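Local structure of dTDP-4-dehydrorhamnose Reductase (Yersinia enterocolitica, 5U9C) at residues T67-C72 and A254-S259; S106-G111 and N128-S133. The protein probably catalyses the NADPH-dependent reduction of dTDP-4-dehydro-beta-L-rhamnose to dTDP-beta-L-rhamnose, the nucleotide sugar of the dTDP-L-rhamnose pathway. All blocks are in the same frame, centred on the assembly; numbering follows the deposited sequence. Where two conformers were deposited one is given.

Contact 1 of 2, residues T67-C72 and A254-S259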
loop_
_atom_site.group_PDB
_atom_site.type_symbol
_atom_site.label_atom_id
_atom_site.label_comp_id
_atom_site.label_asym_id
_atom_site.label_seq_id
_atom_site.Cartn_x
_atom_site.Cartn_y
_atom_site.Cartn_z
ATOM N N THR D 67 20.223 -4.517 20.550
ATOM C CA THR D 67 19.343 -5.505 19.940
ATOM C C THR D 67 17.961 -5.631 20.592
ATOM O O THR D 67 17.172 -6.466 20.180
ATOM C CB THR D 67 20.029 -6.888 19.952
ATOM O OG1 THR D 67 20.318 -7.238 21.302
ATOM C CG2 THR D 67 21.343 -6.839 19.151
ATOM N N ASP D 68 17.681 -4.829 21.618
ATOM C CA ASP D 68 16.333 -4.805 22.217
ATOM C C ASP D 68 15.474 -3.981 21.244
ATOM O O ASP D 68 15.494 -2.755 21.252
ATOM C CB ASP D 68 16.370 -4.169 23.614
ATOM C CG ASP D 68 15.016 -4.159 24.290
ATOM O OD1 ASP D 68 13.968 -4.155 23.588
ATOM O OD2 ASP D 68 15.001 -4.136 25.534
ATOM N N VAL D 69 14.755 -4.692 20.385
ATOM C CA VAL D 69 13.926 -4.083 19.337
ATOM C C VAL D 69 12.909 -3.051 19.863
ATOM O O VAL D 69 12.693 -1.998 19.251
ATOM C CB VAL D 69 13.206 -5.198 18.521
ATOM C CG1 VAL D 69 12.326 -4.613 17.434
ATOM C CG2 VAL D 69 14.240 -6.147 17.915
ATOM N N ASP D 70 12.297 -3.357 20.999
ATOM C CA ASP D 70 11.300 -2.488 21.597
ATOM C C ASP D 70 11.895 -1.228 22.203
ATOM O O ASP D 70 11.308 -0.127 22.090
ATOM C CB ASP D 70 10.491 -3.294 22.588
ATOM C CG ASP D 70 9.735 -4.416 21.894
ATOM O OD1 ASP D 70 8.955 -4.083 20.966
ATOM O OD2 ASP D 70 9.938 -5.606 22.256
ATOM N N LEU D 71 13.064 -1.374 22.822
ATOM C CA LEU D 71 13.776 -0.217 23.368
ATOM C C LEU D 71 14.145 0.709 22.191
ATOM O O LEU D 71 14.005 1.927 22.293
ATOM C CB LEU D 71 15.023 -0.649 24.138
ATOM C CG LEU D 71 15.949 0.461 24.657
ATOM C CD1 LEU D 71 15.186 1.366 25.613
ATOM C CD2 LEU D 71 17.172 -0.150 25.335
ATOM N N CYS D 72 14.574 0.117 21.070
ATOM C CA CYS D 72 14.926 0.900 19.870
ATOM C C CYS D 72 13.748 1.706 19.352
ATOM O O CYS D 72 13.945 2.819 18.856
ATOM C CB CYS D 72 15.451 0.017 18.747
ATOM S SG CYS D 72 17.109 -0.666 18.989
ATOM N N ALA D 254 7.553 -2.087 19.403
ATOM C CA ALA D 254 7.953 -2.136 18.011
ATOM C C ALA D 254 7.046 -2.980 17.146
ATOM O O ALA D 254 6.762 -4.113 17.500
ATOM C CB ALA D 254 9.363 -2.677 17.898
ATOM N N PRO D 255 6.613 -2.432 16.002
ATOM C CA PRO D 255 5.853 -3.228 15.047
ATOM C C PRO D 255 6.698 -4.418 14.563
ATOM O O PRO D 255 7.918 -4.272 14.363
ATOM C CB PRO D 255 5.654 -2.276 13.848
ATOM C CG PRO D 255 5.944 -0.918 14.333
ATOM C CD PRO D 255 6.803 -1.035 15.553
ATOM N N ARG D 256 6.068 -5.576 14.402
ATOM C CA ARG D 256 6.740 -6.771 13.883
ATOM C C ARG D 256 6.043 -7.131 12.548
ATOM O O ARG D 256 4.821 -7.059 12.445
ATOM C CB ARG D 256 6.645 -7.963 14.844
ATOM C CG ARG D 256 7.210 -7.794 16.256
ATOM C CD ARG D 256 8.652 -7.360 16.255
ATOM N NE ARG D 256 9.356 -7.693 17.497
ATOM C CZ ARG D 256 9.280 -7.027 18.646
ATOM N NH1 ARG D 256 9.996 -7.445 19.670
ATOM N NH2 ARG D 256 8.489 -5.970 18.796
ATOM N N PRO D 257 6.812 -7.510 11.526
ATOM C CA PRO D 257 6.168 -7.849 10.241
ATOM C C PRO D 257 5.490 -9.219 10.303
ATOM O O PRO D 257 5.745 -9.984 11.232
ATOM C CB PRO D 257 7.350 -7.888 9.263
ATOM C CG PRO D 257 8.524 -8.263 10.126
ATOM C CD PRO D 257 8.265 -7.765 11.514
ATOM N N TYR D 258 4.613 -9.513 9.348
ATOM C CA TYR D 258 3.987 -10.831 9.300
ATOM C C TYR D 258 5.077 -11.886 9.152
ATOM O O TYR D 258 4.952 -12.982 9.686
ATOM C CB TYR D 258 2.933 -10.918 8.187
ATOM C CG TYR D 258 1.744 -10.004 8.478
ATOM C CD1 TYR D 258 0.999 -10.165 9.654
ATOM C CD2 TYR D 258 1.353 -8.995 7.588
ATOM C CE1 TYR D 258 -0.076 -9.351 9.943
ATOM C CE2 TYR D 258 0.268 -8.170 7.877
ATOM C CZ TYR D 258 -0.439 -8.363 9.061
ATOM O OH TYR D 258 -1.522 -7.574 9.392
ATOM N N SER D 259 6.148 -11.534 8.443
ATOM C CA SER D 259 7.286 -12.407 8.346
ATOM C C SER D 259 8.605 -11.683 8.160
ATOM O O SER D 259 8.693 -10.676 7.417
ATOM C CB SER D 259 7.135 -13.390 7.203
ATOM O OG SER D 259 8.237 -14.269 7.198
#
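D70, in the first turn of helix 69-74, holds the loop 254-259 through a two-pronged salt bridge to R256 and a bond to the backbone of A254. Its CB points alongside the loop rather than straight at it, and CG stands anti to the carbonyl carbon (chi1 -63°). Beyond CG, both carboxylate oxygens meet the loop. OD1 takes two donors: A254 N at 2.9 Å, arriving nearly along the C-O bond direction, and R256 NH2, also at 2.9 Å from OD1 but on the syn side. OD2 accepts from R256 NH1 at 3.2 Å in an almost straight bond (171°). Each oxygen thus has its own guanidinium nitrogen, yet the two flat groups are not coplanar; their planes are turned 46° apart.

R256 NH2 also serves its own loop, donating to A254 O at 2.8 Å. The arginine chain is bent at chi2, and its guanidinium has A254 O at its edge, in plane. V69 reaches R256 tip to tip and lays CG1 over the centre of the guanidinium face, 4.1 Å above the plane. V69 CG1 also packs on A254 CB, 3.6 Å away. Alanine suits this place because its small CB touches both that methyl and D70 OD1, the latter at 3.4 Å from A254 CB. D68, the N-cap, caps the helix start by accepting from L71 N through OD1 (3.0 Å).

An aspartate so near a helix N-terminus, paired with an arginine, probably remains ionised. In a crystal of this protein R256 binds (R)-malate, which is absent from this chain. The three bonds made by NH1 and NH2 to D70 and A254 O fix the rotation of this ligand-binding guanidinium, with V69 covering one face.

Contact 2 of 2, residues S106-G111 and N128-S133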
loop_
_atom_site.group_PDB
_atom_site.type_symbol
_atom_site.label_atom_id
_atom_site.label_comp_id
_atom_site.label_asym_id
_atom_site.label_seq_id
_atom_site.Cartn_x
_atom_site.Cartn_y
_atom_site.Cartn_z
ATOM N N SER D 106 20.761 -8.152 10.420
ATOM C CA SER D 106 19.535 -8.839 10.823
ATOM C C SER D 106 18.478 -8.947 9.744
ATOM O O SER D 106 18.360 -8.099 8.862
ATOM C CB SER D 106 18.928 -8.033 11.991
ATOM O OG SER D 106 17.620 -8.447 12.356
ATOM N N SER D 107 17.697 -10.007 9.845
ATOM C CA SER D 107 16.554 -10.211 8.986
ATOM C C SER D 107 15.552 -9.038 9.153
ATOM O O SER D 107 14.720 -8.828 8.278
ATOM C CB SER D 107 15.874 -11.547 9.332
ATOM O OG SER D 107 15.447 -11.591 10.684
ATOM N N ASN D 108 15.643 -8.286 10.266
ATOM C CA ASN D 108 14.750 -7.129 10.511
ATOM C C ASN D 108 14.937 -5.966 9.554
ATOM O O ASN D 108 14.220 -4.984 9.666
ATOM C CB ASN D 108 14.857 -6.595 11.948
ATOM C CG ASN D 108 13.808 -7.158 12.861
ATOM O OD1 ASN D 108 14.096 -8.012 13.700
ATOM N ND2 ASN D 108 12.561 -6.677 12.706
ATOM N N VAL D 109 15.899 -6.046 8.636
ATOM C CA VAL D 109 15.998 -5.022 7.609
ATOM C C VAL D 109 14.839 -5.243 6.614
ATOM O O VAL D 109 14.537 -4.374 5.797
ATOM C CB VAL D 109 17.358 -4.984 6.879
ATOM C CG1 VAL D 109 18.489 -4.716 7.865
ATOM C CG2 VAL D 109 17.609 -6.251 6.062
ATOM N N PHE D 110 14.212 -6.416 6.682
ATOM C CA PHE D 110 13.061 -6.723 5.845
ATOM C C PHE D 110 11.763 -6.714 6.667
ATOM O O PHE D 110 11.790 -6.748 7.912
ATOM C CB PHE D 110 13.203 -8.106 5.211
ATOM C CG PHE D 110 14.379 -8.244 4.303
ATOM C CD1 PHE D 110 14.369 -7.648 3.040
ATOM C CD2 PHE D 110 15.477 -8.989 4.680
ATOM C CE1 PHE D 110 15.446 -7.780 2.181
ATOM C CE2 PHE D 110 16.564 -9.128 3.827
ATOM C CZ PHE D 110 16.548 -8.529 2.577
ATOM N N GLY D 111 10.641 -6.690 5.961
ATOM C CA GLY D 111 9.343 -6.814 6.591
ATOM C C GLY D 111 8.254 -5.928 6.064
ATOM O O GLY D 111 7.105 -6.336 6.027
ATOM N N ASN D 128 10.543 -1.160 11.494
ATOM C CA ASN D 128 10.758 -0.543 12.808
ATOM C C ASN D 128 12.121 0.137 12.928
ATOM O O ASN D 128 12.968 0.021 12.022
ATOM C CB ASN D 128 10.535 -1.602 13.902
ATOM C CG ASN D 128 11.267 -2.918 13.628
ATOM O OD1 ASN D 128 12.435 -2.940 13.213
ATOM N ND2 ASN D 128 10.589 -4.028 13.909
ATOM N N TYR D 129 12.334 0.868 14.025
ATOM C CA TYR D 129 13.592 1.597 14.194
ATOM C C TYR D 129 14.824 0.720 14.343
ATOM O O TYR D 129 15.874 1.081 13.854
ATOM C CB TYR D 129 13.500 2.703 15.267
ATOM C CG TYR D 129 12.713 3.912 14.767
ATOM C CD1 TYR D 129 13.248 4.754 13.783
ATOM C CD2 TYR D 129 11.411 4.185 15.235
ATOM C CE1 TYR D 129 12.526 5.850 13.318
ATOM C CE2 TYR D 129 10.685 5.283 14.771
ATOM C CZ TYR D 129 11.244 6.110 13.821
ATOM O OH TYR D 129 10.523 7.161 13.334
ATOM N N TYR D 130 14.679 -0.450 14.969
ATOM C CA TYR D 130 15.784 -1.378 15.077
ATOM C C TYR D 130 16.259 -1.748 13.665
ATOM O O TYR D 130 17.447 -1.617 13.339
ATOM C CB TYR D 130 15.386 -2.641 15.852
ATOM C CG TYR D 130 16.441 -3.717 15.756
ATOM C CD1 TYR D 130 17.692 -3.533 16.347
ATOM C CD2 TYR D 130 16.212 -4.889 15.046
ATOM C CE1 TYR D 130 18.685 -4.480 16.231
ATOM C CE2 TYR D 130 17.201 -5.864 14.952
ATOM C CZ TYR D 130 18.432 -5.644 15.532
ATOM O OH TYR D 130 19.424 -6.581 15.448
ATOM N N GLY D 131 15.316 -2.172 12.830
ATOM C CA GLY D 131 15.634 -2.563 11.446
ATOM C C GLY D 131 16.261 -1.432 10.634
ATOM O O GLY D 131 17.259 -1.643 9.914
ATOM N N ARG D 132 15.709 -0.220 10.768
ATOM C CA ARG D 132 16.263 0.938 10.094
ATOM C C ARG D 132 17.718 1.190 10.523
ATOM O O ARG D 132 18.574 1.479 9.686
ATOM C CB ARG D 132 15.430 2.180 10.398
ATOM C CG ARG D 132 14.041 2.157 9.787
ATOM C CD ARG D 132 13.156 3.284 10.287
ATOM N NE ARG D 132 11.815 3.105 9.784
ATOM C CZ ARG D 132 10.709 2.943 10.496
ATOM N NH1 ARG D 132 10.689 3.108 11.811
ATOM N NH2 ARG D 132 9.558 2.760 9.850
ATOM N N SER D 133 17.987 1.090 11.834
ATOM C CA SER D 133 19.333 1.343 12.356
ATOM C C SER D 133 20.356 0.328 11.856
ATOM O O SER D 133 21.493 0.685 11.540
ATOM C CB SER D 133 19.330 1.422 13.890
ATOM O OG SER D 133 19.111 0.151 14.523
HETATM O O HOH W 1 11.971 -3.831 10.555
#
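N108 O and the CA of G131 lie only 3.3 Å apart, an approach in which a carbonyl oxygen leans on a helix backbone through a CA-H...O contact (132° at the hydrogen). A glycine makes this possible: a CB on G131 would point at the N108 carbonyl, where there is no room for it. N108 O also accepts from a water at 2.7 Å, and that water donates, weakly, to N128 OD1 as well (2.8 Å).

N128 caps helix 129-144, its OD1 accepting from G131 N at 3.0 Å. Asparagine suits the place because its amide has a second end: ND2 donates to P255 O. Nearby, Y130 has its CG anti to the backbone N (chi1 170°), and the CD2/CE2 edge of its ring faces S106 and N108. N108 CB sits obliquely 3.8 Å from Y130 CD2; N108 CG lies at the ring edge, the amide plane turned 79° from the ring. S106 OG meets the same edge, 3.7 Å from CE2 of Y130, and is held by accepting from N108 N at 2.9 Å, an ST turn.

V69 and C72 of helix 69-74 also pack on Y130. A serine ending a central strand and a tyrosine in the first turn of the next helix match the Ser/Thr and Tyr of the short-chain dehydrogenase active site, and S106 and Y130 are consistent with those roles. The ST turn fixes S106 OG beside the Y130 ring edge, while the water helps to satisfy the N108 carbonyl and bridges the turn, weakly on the N128 side, to the helix cap.

Contact 2 is nested within the chain loop closed by contact 1: the order is 67-72, 106-111, 128-133, 254-259. Their centres lie 8 Å apart, on the same side of the chain's centre. Segment 67-72 follows strand 59-62; segment 106-111 starts where strand 100-106 ends. These two strands are neighbours in the parallel Rossmann-type sheet. The contacts touch directly: P257 CB packs 3.5 Å from G111 CA, and C72 O lies 3.6 Å from Y129 CB. Helices 69-74 and 129-144 and the late loop 254-259 therefore meet beside one another. Malate-binding R256 lies in the same region as contact 2, its side chain about 5 Å from that of N128.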